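Local structure of galactose-binding-like protein (Bacteroides thetaiotaomicron, 7M1B) at residues E203-T208 with Q264-S269; H226-L231 with N242-Y247; F271-R276 with Q372-Y377; C316-P321 with K339-E344. The protein probably binds carbohydrate as a SusE-like, galactose-binding-like protein and may have some degradative capacity. All blocks are in the same frame, centred on the assembly; numbering follows the deposited sequence.

Interaction 1: E203-T208 with Q264-S269; sequences EKLDLT and QTAQLS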
# COMPACT_ATOMS: atom_id res chain seq x y z
N GLU A 203 -4.42 -11.93 -5.25
CA GLU A 203 -5.64 -11.98 -6.05
C GLU A 203 -6.24 -10.59 -5.99
O GLU A 203 -5.99 -9.87 -5.04
CB GLU A 203 -6.61 -13.04 -5.50
CG GLU A 203 -7.21 -12.72 -4.12
CD GLU A 203 -7.99 -13.84 -3.44
OE1 GLU A 203 -9.17 -13.60 -3.07
OE2 GLU A 203 -7.39 -14.94 -3.18
N LYS A 204 -7.20 -10.31 -6.91
CA LYS A 204 -7.97 -9.08 -6.77
C LYS A 204 -8.96 -9.33 -5.63
O LYS A 204 -9.82 -10.25 -5.71
CB LYS A 204 -8.74 -8.85 -8.09
CG LYS A 204 -9.51 -7.53 -8.10
CD LYS A 204 -10.21 -7.46 -9.49
CE LYS A 204 -11.27 -6.41 -9.60
NZ LYS A 204 -11.65 -6.39 -11.03
N LEU A 205 -8.94 -8.48 -4.57
CA LEU A 205 -9.85 -8.71 -3.46
C LEU A 205 -11.29 -8.44 -3.95
O LEU A 205 -11.54 -7.52 -4.74
CB LEU A 205 -9.47 -7.82 -2.29
CG LEU A 205 -8.06 -8.07 -1.76
CD1 LEU A 205 -7.82 -7.14 -0.60
CD2 LEU A 205 -7.90 -9.54 -1.36
N ASP A 206 -12.24 -9.18 -3.39
CA ASP A 206 -13.65 -9.14 -3.81
C ASP A 206 -14.23 -7.74 -3.59
O ASP A 206 -14.51 -7.32 -2.47
CB ASP A 206 -14.38 -10.15 -2.93
CG ASP A 206 -15.89 -10.30 -3.26
OD1 ASP A 206 -16.42 -9.46 -4.01
OD2 ASP A 206 -16.53 -11.19 -2.63
N LEU A 207 -14.46 -7.03 -4.70
CA LEU A 207 -14.92 -5.65 -4.66
C LEU A 207 -16.29 -5.51 -4.01
O LEU A 207 -16.65 -4.42 -3.50
CB LEU A 207 -14.90 -5.05 -6.07
CG LEU A 207 -13.49 -4.76 -6.59
CD1 LEU A 207 -13.48 -4.50 -8.11
CD2 LEU A 207 -12.82 -3.56 -5.85
N THR A 208 -17.14 -6.56 -4.11
CA THR A 208 -18.49 -6.42 -3.62
C THR A 208 -18.57 -6.36 -2.11
O THR A 208 -19.56 -5.77 -1.60
CB THR A 208 -19.35 -7.62 -4.07
OG1 THR A 208 -19.01 -8.82 -3.35
CG2 THR A 208 -19.26 -7.94 -5.54
N GLN A 264 -13.10 -7.74 4.56
CA GLN A 264 -12.35 -8.93 4.92
C GLN A 264 -10.96 -8.45 5.30
O GLN A 264 -10.58 -7.31 4.95
CB GLN A 264 -12.19 -9.92 3.78
CG GLN A 264 -11.58 -9.34 2.52
CD GLN A 264 -11.34 -10.42 1.48
OE1 GLN A 264 -11.02 -11.57 1.82
NE2 GLN A 264 -11.56 -10.04 0.21
N THR A 265 -10.19 -9.35 5.91
CA THR A 265 -8.81 -9.01 6.26
C THR A 265 -7.86 -9.61 5.22
O THR A 265 -8.03 -10.76 4.83
CB THR A 265 -8.49 -9.56 7.64
OG1 THR A 265 -9.40 -8.89 8.54
CG2 THR A 265 -7.08 -9.19 8.09
N ALA A 266 -6.81 -8.88 4.87
CA ALA A 266 -5.88 -9.36 3.85
C ALA A 266 -4.48 -8.81 4.08
O ALA A 266 -4.33 -7.72 4.60
CB ALA A 266 -6.39 -8.98 2.46
N GLN A 267 -3.48 -9.56 3.61
CA GLN A 267 -2.11 -9.09 3.43
C GLN A 267 -2.05 -8.43 2.07
O GLN A 267 -2.29 -9.10 1.07
CB GLN A 267 -1.14 -10.30 3.52
CG GLN A 267 0.33 -9.86 3.67
CD GLN A 267 0.67 -9.14 4.95
OE1 GLN A 267 0.35 -9.56 6.07
NE2 GLN A 267 1.39 -8.04 4.79
N LEU A 268 -1.81 -7.11 2.00
CA LEU A 268 -1.92 -6.39 0.74
C LEU A 268 -0.61 -6.36 -0.03
O LEU A 268 0.49 -6.14 0.55
CB LEU A 268 -2.37 -4.96 1.06
CG LEU A 268 -3.79 -4.86 1.61
CD1 LEU A 268 -4.17 -3.38 1.93
CD2 LEU A 268 -4.82 -5.43 0.62
N SER A 269 -0.72 -6.47 -1.34
CA SER A 269 0.38 -6.40 -2.28
C SER A 269 0.46 -5.05 -2.97
O SER A 269 1.51 -4.45 -3.02
CB SER A 269 0.40 -7.53 -3.27
OG SER A 269 -0.85 -7.57 -4.00
O HOH W 1 -11.25 -11.81 -2.23
O HOH W 2 -12.90 -7.76 -0.10
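Leu205 meets Ala266 and Leu268 in the tight half of this contact. Its CD1 methyl lies 3.7 Å from Leu268 CD2 and 3.8 Å from Ala266 CB, so a single methyl serves both partners. The leucine side chains cross at about a right angle. Leu205 CG stands anti to its own carbonyl carbon (chi1 -60°), and the branched end beyond it packs on the CB of the small Ala266, whose CB bond also points across the contact. Met262, earlier on strand 256-274, touches both leucines and extends the apolar patch. An alanine at Leu205 would probably leave Ala266 CB and Leu268 CD2 facing a gap, since CG and both methyls would be gone.

The other half is looser and wet. Gln264 NE2 stands 3.8 Å from Asp206 N, too far for a direct bond, and water fills the interval. One water accepts from Gln264 NE2 at 3.0 Å and from Asp206 N, and donates to Glu203 OE1. A second accepts from Gln264 NE2 at 2.7 Å and donates to Asp206 O. An amide suits this place because its NH2 can supply both waters. The Asp206 carboxylate turns to its own segment instead: OD1 takes Thr208 N at 3.0 Å and Thr208 OG1 at 2.7 Å, both from the same face of its plane.

The first of these two bonds makes an Asx turn, which follows the short strand 203-204 as it pairs with strand 370-380, an arrangement consistent with the all-antiparallel beta sandwich of galactose-binding-like domains.

Interaction 2: H226-L231 with N242-Y247; sequences HTLESL and NYAHGY. With EDO (1,2-ethanediol), chain B.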
# COMPACT_ATOMS: atom_id res chain seq x y z
N HIS A 226 -23.33 10.20 -6.04
CA HIS A 226 -22.63 8.93 -5.88
C HIS A 226 -22.21 8.77 -4.42
O HIS A 226 -22.67 9.53 -3.55
CB HIS A 226 -21.43 8.76 -6.86
CG HIS A 226 -21.77 8.31 -8.24
ND1 HIS A 226 -21.65 6.95 -8.61
CD2 HIS A 226 -22.09 8.98 -9.36
CE1 HIS A 226 -21.94 6.83 -9.89
NE2 HIS A 226 -22.20 8.09 -10.38
N THR A 227 -21.55 7.67 -4.11
CA THR A 227 -21.01 7.45 -2.78
C THR A 227 -19.58 6.93 -2.86
O THR A 227 -19.08 6.54 -3.91
CB THR A 227 -21.85 6.53 -1.88
OG1 THR A 227 -21.58 5.18 -2.32
CG2 THR A 227 -23.31 6.88 -1.90
N LEU A 228 -18.88 6.88 -1.71
CA LEU A 228 -17.55 6.29 -1.73
C LEU A 228 -17.54 4.89 -2.34
O LEU A 228 -16.56 4.49 -2.95
CB LEU A 228 -16.97 6.32 -0.29
CG LEU A 228 -15.47 5.97 -0.20
CD1 LEU A 228 -14.60 6.91 -0.97
CD2 LEU A 228 -15.08 5.89 1.26
N GLU A 229 -18.66 4.13 -2.15
CA GLU A 229 -18.67 2.75 -2.64
C GLU A 229 -18.65 2.69 -4.17
O GLU A 229 -18.27 1.64 -4.73
CB GLU A 229 -19.92 2.03 -2.11
CG GLU A 229 -19.79 0.54 -2.15
CD GLU A 229 -21.13 -0.13 -1.91
OE1 GLU A 229 -21.96 0.42 -1.06
OE2 GLU A 229 -21.26 -1.26 -2.45
N SER A 230 -18.91 3.80 -4.90
CA SER A 230 -18.72 3.86 -6.34
C SER A 230 -17.29 3.56 -6.74
O SER A 230 -17.03 3.17 -7.89
CB SER A 230 -19.13 5.25 -6.78
OG SER A 230 -20.55 5.41 -6.68
N LEU A 231 -16.31 3.73 -5.82
CA LEU A 231 -14.95 3.40 -6.23
C LEU A 231 -14.72 1.90 -6.40
O LEU A 231 -13.67 1.50 -6.94
CB LEU A 231 -13.90 3.92 -5.25
CG LEU A 231 -13.95 5.45 -4.98
CD1 LEU A 231 -12.76 5.76 -4.03
CD2 LEU A 231 -13.78 6.21 -6.35
N ASN A 242 -18.26 7.32 -14.05
CA ASN A 242 -18.34 6.94 -12.63
C ASN A 242 -17.36 7.74 -11.76
O ASN A 242 -16.33 8.21 -12.23
CB ASN A 242 -17.82 5.50 -12.54
CG ASN A 242 -18.08 4.88 -11.17
OD1 ASN A 242 -19.19 4.96 -10.67
ND2 ASN A 242 -17.04 4.47 -10.46
N TYR A 243 -17.78 7.98 -10.50
CA TYR A 243 -16.82 8.61 -9.60
C TYR A 243 -17.39 8.52 -8.19
O TYR A 243 -18.54 8.17 -8.00
CB TYR A 243 -16.76 10.15 -9.88
CG TYR A 243 -18.10 10.83 -10.04
CD1 TYR A 243 -18.90 11.21 -8.92
CD2 TYR A 243 -18.58 11.18 -11.30
CE1 TYR A 243 -20.15 11.81 -9.07
CE2 TYR A 243 -19.82 11.77 -11.46
CZ TYR A 243 -20.57 12.16 -10.35
OH TYR A 243 -21.78 12.71 -10.59
N ALA A 244 -16.51 8.73 -7.20
CA ALA A 244 -16.93 9.20 -5.87
C ALA A 244 -16.42 10.64 -5.77
O ALA A 244 -15.25 10.95 -6.10
CB ALA A 244 -16.33 8.37 -4.75
N HIS A 245 -17.26 11.55 -5.28
CA HIS A 245 -17.00 13.00 -5.42
C HIS A 245 -17.21 13.66 -4.08
O HIS A 245 -18.22 13.41 -3.41
CB HIS A 245 -18.07 13.58 -6.39
CG HIS A 245 -17.73 14.92 -6.95
ND1 HIS A 245 -17.58 16.08 -6.16
CD2 HIS A 245 -17.57 15.33 -8.23
CE1 HIS A 245 -17.30 17.10 -6.98
NE2 HIS A 245 -17.36 16.68 -8.25
N GLY A 246 -16.11 14.37 -3.64
CA GLY A 246 -16.24 15.15 -2.40
C GLY A 246 -16.83 16.55 -2.56
O GLY A 246 -17.52 16.84 -3.52
N TYR A 247 -16.70 17.30 -1.46
CA TYR A 247 -17.11 18.70 -1.40
C TYR A 247 -15.90 19.61 -1.38
O TYR A 247 -14.91 19.21 -0.89
CB TYR A 247 -18.02 18.90 -0.19
CG TYR A 247 -19.26 18.03 -0.17
CD1 TYR A 247 -20.42 18.47 -0.80
CD2 TYR A 247 -19.22 16.69 0.27
CE1 TYR A 247 -21.56 17.67 -0.85
CE2 TYR A 247 -20.34 15.87 0.24
CZ TYR A 247 -21.48 16.34 -0.40
OH TYR A 247 -22.55 15.51 -0.45
C1 EDO B . -20.42 15.79 -12.09
O1 EDO B . -19.82 15.94 -13.38
C2 EDO B . -19.36 15.83 -11.04
O2 EDO B . -18.24 16.73 -11.24
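His226 turns an edge of its imidazole toward a face of Tyr243, and this T-shaped aromatic pair is the first kind of interaction here. The ring centroids are 4.6 Å apart with planes at 57°, and His226 CD2 sits 3.4 Å from Tyr243 CE1, above the rim of the phenol ring. The CB bond of Tyr243 points away from segment 226-231, but with CG set between backbone N and carbonyl carbon (chi1 45°) the ring still comes back against His226. Its hydroxyl bonds to Ala224 O. An alanine in place of Tyr243 would probably leave the CD2 edge of His226 without a surface to rest on and Ala224 O without that partner.

Polar bonds come next. Asn242 ND2 donates to Ser230 O at 2.9 Å, with an N-H...O angle of 158°; the oxygen lies in the amide plane, whereas the donor stands above the carbonyl plane. Asn242 OD1 is taken by Asn233 ND2, so both ends of the amide are used. Ser230 OG holds His226 ND1 at 2.7 Å in the plane of the imidazole, which would restrain the ring's rotation. Tyr243 N, over the centre of one face of the His226 ring, is buried with no partner in the model.

Apolar packing joins Ala244 CB to Leu231 CD2 at 3.7 Å. The carbonyl oxygen of Thr227 also comes close to this methyl, whose small size suits the approach to the 3-10 turn 228-231.

That turn lies against strand 244-245, and both segments bond through their backbones to strand 370-380, Leu231 to Leu374 and Ala244 to Met371.

Interaction 3: F271-R276 with Q372-Y377; sequences FTSWQR and QQLWFY. With EDO (1,2-ethanediol), chain B.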
# COMPACT_ATOMS: atom_id res chain seq x y z
N PHE A 271 -2.23 -1.78 -5.20
CA PHE A 271 -3.55 -1.40 -5.66
C PHE A 271 -3.40 -0.56 -6.93
O PHE A 271 -2.31 -0.10 -7.27
CB PHE A 271 -4.30 -0.63 -4.55
CG PHE A 271 -3.79 0.77 -4.22
CD1 PHE A 271 -2.66 0.98 -3.41
CD2 PHE A 271 -4.34 1.88 -4.87
CE1 PHE A 271 -2.20 2.27 -3.14
CE2 PHE A 271 -3.88 3.16 -4.60
CZ PHE A 271 -2.75 3.38 -3.79
N THR A 272 -4.53 -0.45 -7.65
CA THR A 272 -4.60 0.33 -8.88
C THR A 272 -5.65 1.43 -8.65
O THR A 272 -6.72 1.17 -8.05
CB THR A 272 -5.05 -0.47 -10.11
OG1 THR A 272 -4.18 -1.60 -10.14
CG2 THR A 272 -4.96 0.30 -11.40
N SER A 273 -5.32 2.68 -9.06
CA SER A 273 -6.17 3.85 -8.79
C SER A 273 -6.49 4.50 -10.14
O SER A 273 -5.62 4.64 -11.02
CB SER A 273 -5.34 4.87 -7.96
OG SER A 273 -6.16 5.98 -7.72
N TRP A 274 -7.80 4.77 -10.37
CA TRP A 274 -8.20 5.55 -11.53
C TRP A 274 -8.80 6.88 -11.15
O TRP A 274 -9.63 6.93 -10.25
CB TRP A 274 -9.29 4.82 -12.33
CG TRP A 274 -8.75 3.63 -13.09
CD1 TRP A 274 -8.47 3.61 -14.42
CD2 TRP A 274 -8.63 2.28 -12.61
NE1 TRP A 274 -8.17 2.33 -14.83
CE2 TRP A 274 -8.25 1.50 -13.73
CE3 TRP A 274 -8.74 1.66 -11.35
CZ2 TRP A 274 -7.98 0.11 -13.62
CZ3 TRP A 274 -8.53 0.28 -11.27
CH2 TRP A 274 -8.14 -0.47 -12.38
N GLN A 275 -8.36 7.94 -11.87
CA GLN A 275 -8.93 9.26 -11.72
C GLN A 275 -10.28 9.35 -12.47
O GLN A 275 -10.50 8.64 -13.46
CB GLN A 275 -8.02 10.32 -12.39
CG GLN A 275 -6.69 10.49 -11.64
CD GLN A 275 -5.78 11.36 -12.47
OE1 GLN A 275 -6.18 12.41 -12.99
NE2 GLN A 275 -4.53 10.93 -12.57
N ARG A 276 -11.14 10.29 -12.02
CA ARG A 276 -12.40 10.54 -12.76
C ARG A 276 -11.96 11.15 -14.10
O ARG A 276 -11.02 11.95 -14.21
CB ARG A 276 -13.25 11.56 -11.95
CG ARG A 276 -14.46 12.09 -12.71
CD ARG A 276 -14.15 13.37 -13.46
NE ARG A 276 -13.84 14.48 -12.51
CZ ARG A 276 -14.77 15.34 -12.03
NH1 ARG A 276 -16.05 15.30 -12.47
NH2 ARG A 276 -14.38 16.21 -11.13
N GLN A 372 -12.20 7.73 -9.48
CA GLN A 372 -13.14 6.92 -10.29
C GLN A 372 -13.18 5.49 -9.73
O GLN A 372 -14.23 4.84 -9.77
CB GLN A 372 -12.64 6.82 -11.76
CG GLN A 372 -13.57 6.10 -12.72
CD GLN A 372 -12.88 6.10 -14.06
OE1 GLN A 372 -12.03 5.23 -14.37
NE2 GLN A 372 -13.25 7.03 -14.92
N GLN A 373 -12.04 4.94 -9.30
CA GLN A 373 -12.01 3.48 -9.02
C GLN A 373 -10.76 3.12 -8.22
O GLN A 373 -9.70 3.72 -8.49
CB GLN A 373 -12.06 2.68 -10.34
CG GLN A 373 -12.45 1.21 -10.13
CD GLN A 373 -13.94 0.87 -10.00
OE1 GLN A 373 -14.27 -0.27 -9.70
NE2 GLN A 373 -14.82 1.86 -9.88
N LEU A 374 -10.86 2.10 -7.33
CA LEU A 374 -9.67 1.59 -6.61
C LEU A 374 -9.78 0.07 -6.54
O LEU A 374 -10.88 -0.42 -6.16
CB LEU A 374 -9.69 2.06 -5.16
CG LEU A 374 -9.50 3.54 -4.94
CD1 LEU A 374 -9.67 3.85 -3.44
CD2 LEU A 374 -8.09 3.93 -5.42
N TRP A 375 -8.81 -0.63 -7.14
CA TRP A 375 -8.80 -2.08 -7.01
C TRP A 375 -7.62 -2.50 -6.14
O TRP A 375 -6.51 -2.10 -6.42
CB TRP A 375 -8.67 -2.74 -8.39
CG TRP A 375 -9.89 -2.65 -9.26
CD1 TRP A 375 -11.05 -1.99 -8.95
CD2 TRP A 375 -9.98 -3.13 -10.61
NE1 TRP A 375 -11.91 -2.10 -10.02
CE2 TRP A 375 -11.27 -2.79 -11.05
CE3 TRP A 375 -9.15 -3.91 -11.45
CZ2 TRP A 375 -11.72 -3.13 -12.34
CZ3 TRP A 375 -9.63 -4.24 -12.71
CH2 TRP A 375 -10.90 -3.87 -13.17
N PHE A 376 -7.87 -3.39 -5.15
CA PHE A 376 -6.82 -3.81 -4.20
C PHE A 376 -6.46 -5.27 -4.50
O PHE A 376 -7.35 -6.06 -4.81
CB PHE A 376 -7.31 -3.67 -2.77
CG PHE A 376 -7.14 -2.28 -2.22
CD1 PHE A 376 -7.67 -1.18 -2.85
CD2 PHE A 376 -6.28 -2.08 -1.13
CE1 PHE A 376 -7.42 0.09 -2.31
CE2 PHE A 376 -6.06 -0.82 -0.60
CZ PHE A 376 -6.52 0.26 -1.29
N TYR A 377 -5.19 -5.60 -4.29
CA TYR A 377 -4.70 -6.93 -4.54
C TYR A 377 -4.02 -7.44 -3.30
O TYR A 377 -3.38 -6.65 -2.62
CB TYR A 377 -3.71 -7.00 -5.72
CG TYR A 377 -4.36 -6.65 -7.04
CD1 TYR A 377 -4.54 -5.31 -7.41
CD2 TYR A 377 -4.85 -7.64 -7.89
CE1 TYR A 377 -5.18 -4.96 -8.59
CE2 TYR A 377 -5.48 -7.31 -9.08
CZ TYR A 377 -5.64 -5.97 -9.43
OH TYR A 377 -6.24 -5.63 -10.62
C1 EDO B . -20.42 15.79 -12.09
O1 EDO B . -19.82 15.94 -13.38
C2 EDO B . -19.36 15.83 -11.04
O2 EDO B . -18.24 16.73 -11.24
O HOH W 3 -5.45 -3.52 -11.79
O HOH W 4 -9.86 6.83 -15.40
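Trp274 faces both Gln372 and Gln373 in a classic beta bulge in the antiparallel pairing of 271-274 with 373-377. Trp274 O accepts twice, from Gln372 N at 2.8 Å and more loosely from Gln373 N at 3.3 Å, both donors on the same face of its plane. Within the bulge Trp274 N also donates to Gln373 O, at 176°; beyond it Thr272 and Trp375 exchange two backbone bonds.

Glutamines suit the bulge because their amides satisfy several groups at once. Gln373 CD is swung round by chi2 (82°); its NE2 bonds to Gln372 O and Asn233 OD1, while its OE1 takes Gly234 N as well as Trp375 NE1, which lies on a lone pair. Gln372 OE1 accepts from Gly237 N and from a water bound also to Gln275 O. Thr272 OG1 bonds to Glu342 OE2 and to a water shared with Tyr377 OH. Arg276 NH2 donates to Ala286 O, and NH1 to O2 of an ethanediol, probably from the crystallisation liquor.

On one face the edge of Trp274 meets the face of Trp375, planes at 64°. On the other, Phe271 CB sits over the centre of the Phe376 ring, 3.8 Å from the centroid.

Interaction 4: C316-P321 with K339-E344; sequences CESIKP and KGEEFE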
# COMPACT_ATOMS: atom_id res chain seq x y z
N CYS A 316 2.33 7.38 -1.63
CA CYS A 316 1.94 7.27 -3.01
C CYS A 316 2.00 8.62 -3.70
O CYS A 316 1.51 9.61 -3.13
CB CYS A 316 0.50 6.78 -3.13
SG CYS A 316 0.16 5.20 -2.32
N GLU A 317 2.45 8.62 -4.94
CA GLU A 317 2.38 9.83 -5.79
C GLU A 317 1.88 9.49 -7.19
O GLU A 317 2.50 8.69 -7.91
CB GLU A 317 3.76 10.53 -5.83
CG GLU A 317 3.71 11.75 -6.76
CD GLU A 317 4.90 12.68 -6.74
OE1 GLU A 317 5.85 12.32 -6.06
OE2 GLU A 317 4.88 13.73 -7.39
N SER A 318 0.74 10.10 -7.57
CA SER A 318 0.23 10.00 -8.93
C SER A 318 1.09 10.89 -9.83
O SER A 318 1.20 12.10 -9.59
CB SER A 318 -1.21 10.45 -8.93
OG SER A 318 -1.72 10.65 -10.26
N ILE A 319 1.72 10.28 -10.85
CA ILE A 319 2.59 10.97 -11.81
C ILE A 319 1.79 11.45 -13.02
O ILE A 319 0.95 10.70 -13.57
CB ILE A 319 3.74 10.01 -12.22
CG1 ILE A 319 4.61 9.67 -11.00
CG2 ILE A 319 4.59 10.68 -13.28
CD1 ILE A 319 5.00 10.84 -10.14
N LYS A 320 2.10 12.70 -13.47
CA LYS A 320 1.60 13.23 -14.74
C LYS A 320 2.73 13.09 -15.77
O LYS A 320 3.68 13.84 -15.68
CB LYS A 320 1.12 14.67 -14.63
CG LYS A 320 0.42 15.18 -15.89
CD LYS A 320 -0.05 16.64 -15.62
CE LYS A 320 -0.92 17.12 -16.79
NZ LYS A 320 -1.36 18.53 -16.56
N PRO A 321 2.77 12.09 -16.66
CA PRO A 321 3.96 11.88 -17.52
C PRO A 321 4.51 13.12 -18.22
O PRO A 321 5.73 13.33 -18.30
CB PRO A 321 3.45 10.89 -18.58
CG PRO A 321 2.44 10.06 -17.82
CD PRO A 321 1.72 11.07 -16.91
N LYS A 339 -5.47 3.87 -18.09
CA LYS A 339 -5.07 2.48 -17.88
C LYS A 339 -4.94 2.09 -16.40
O LYS A 339 -4.85 0.90 -16.03
CB LYS A 339 -3.78 2.22 -18.67
CG LYS A 339 -2.50 2.52 -17.88
CD LYS A 339 -1.28 1.70 -18.36
CE LYS A 339 -0.35 2.47 -19.28
NZ LYS A 339 0.62 1.59 -19.99
N GLY A 340 -5.07 3.07 -15.48
CA GLY A 340 -4.98 2.77 -14.05
C GLY A 340 -3.54 2.97 -13.57
O GLY A 340 -2.57 2.48 -14.15
N GLU A 341 -3.42 3.66 -12.45
CA GLU A 341 -2.10 3.99 -11.82
C GLU A 341 -1.80 2.97 -10.73
O GLU A 341 -2.61 2.71 -9.82
CB GLU A 341 -2.21 5.43 -11.35
CG GLU A 341 -2.35 6.41 -12.51
CD GLU A 341 -2.61 7.80 -11.96
OE1 GLU A 341 -3.71 8.22 -11.95
OE2 GLU A 341 -1.59 8.39 -11.43
N GLU A 342 -0.58 2.40 -10.81
CA GLU A 342 -0.26 1.26 -9.97
C GLU A 342 0.63 1.67 -8.80
O GLU A 342 1.59 2.44 -8.98
CB GLU A 342 0.56 0.26 -10.84
CG GLU A 342 -0.14 -0.09 -12.13
CD GLU A 342 -1.34 -0.99 -12.03
OE1 GLU A 342 -1.86 -1.36 -13.11
OE2 GLU A 342 -1.76 -1.33 -10.88
N PHE A 343 0.30 1.15 -7.60
CA PHE A 343 1.10 1.45 -6.41
C PHE A 343 1.34 0.17 -5.61
O PHE A 343 0.42 -0.58 -5.36
CB PHE A 343 0.34 2.45 -5.49
CG PHE A 343 0.06 3.75 -6.22
CD1 PHE A 343 1.07 4.70 -6.31
CD2 PHE A 343 -1.08 3.94 -6.98
CE1 PHE A 343 0.86 5.88 -7.02
CE2 PHE A 343 -1.29 5.12 -7.68
CZ PHE A 343 -0.30 6.07 -7.76
N GLU A 344 2.57 -0.01 -5.06
CA GLU A 344 2.89 -1.21 -4.31
C GLU A 344 2.92 -0.86 -2.82
O GLU A 344 3.14 0.31 -2.43
CB GLU A 344 4.29 -1.75 -4.65
CG GLU A 344 4.50 -1.96 -6.12
CD GLU A 344 5.75 -2.71 -6.45
OE1 GLU A 344 6.58 -2.84 -5.58
OE2 GLU A 344 5.86 -3.17 -7.60
O HOH W 5 0.99 7.46 -11.37
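Glu341 OE2 is gripped by two donors. Ser318 OG gives its proton to the syn lone pair over a short 2.5 Å, and a water donates at 2.7 Å while accepting from Ile319 N at 3.0 Å, so the carboxylate reaches the backbone beyond the serine indirectly. The other oxygen, OE1, is bonded to Gln275 NE2, and Ser318 OG has a second partner in His363 NE2. A small hydroxyl suits the place because it can bridge acid and imidazole in little room. Ser318 OG stands anti to its backbone N (chi1 168°), on the side where the carboxylate lies.

These segments belong to an antiparallel sheet consistent with a galactose-binding-like fold, but they do not pair with each other: strand 341-344 bonds to strand 256-274 through Glu341 with Ser273 and Phe343 with Phe271, whereas Cys316 and Ser318 bond to Trp292 and Lys290. Side chains therefore have to bridge the interval between them, and the phenylalanine is long enough to do so.

Phe343, with CG anti to its carbonyl carbon (chi1 -59°), brings its ring against Cys316, CD1 lying 3.8 Å from Cys316 CB. The sulfur forms a sulfur-aromatic contact, SG being 4.7 Å from the ring centroid and 37° off the normal, an oblique approach. Trp292 meets the same ring edge-to-face, and the ring of Phe271 meets it too. At the rim of the Phe343 ring, in its plane, Glu317 O lies 3.4 Å from CE1.

Strand 370-380 ties the first three contacts together. Interactions 1 and 3, with centres about 13 Å apart, share strand 256-274 and touch through Leu205 N to Phe376 O at 2.9 Å; Lys204 also makes a cation-pi contact with Trp375. Interaction 2 joins interaction 3, about 12 Å away between centres, through a weak hydrogen bond between Ser230 O and Gln373 NE2, and the one ethanediol bonds to Arg276 and weakly to His245. Interaction 4 is nested in the chain loop closed by interaction 3 and is about 10 Å from it between centres, with Trp274 NE1 packed 3.3 Å from Gly340 N. Interactions 2 and 4 remain about 11 Å apart at their nearest atoms.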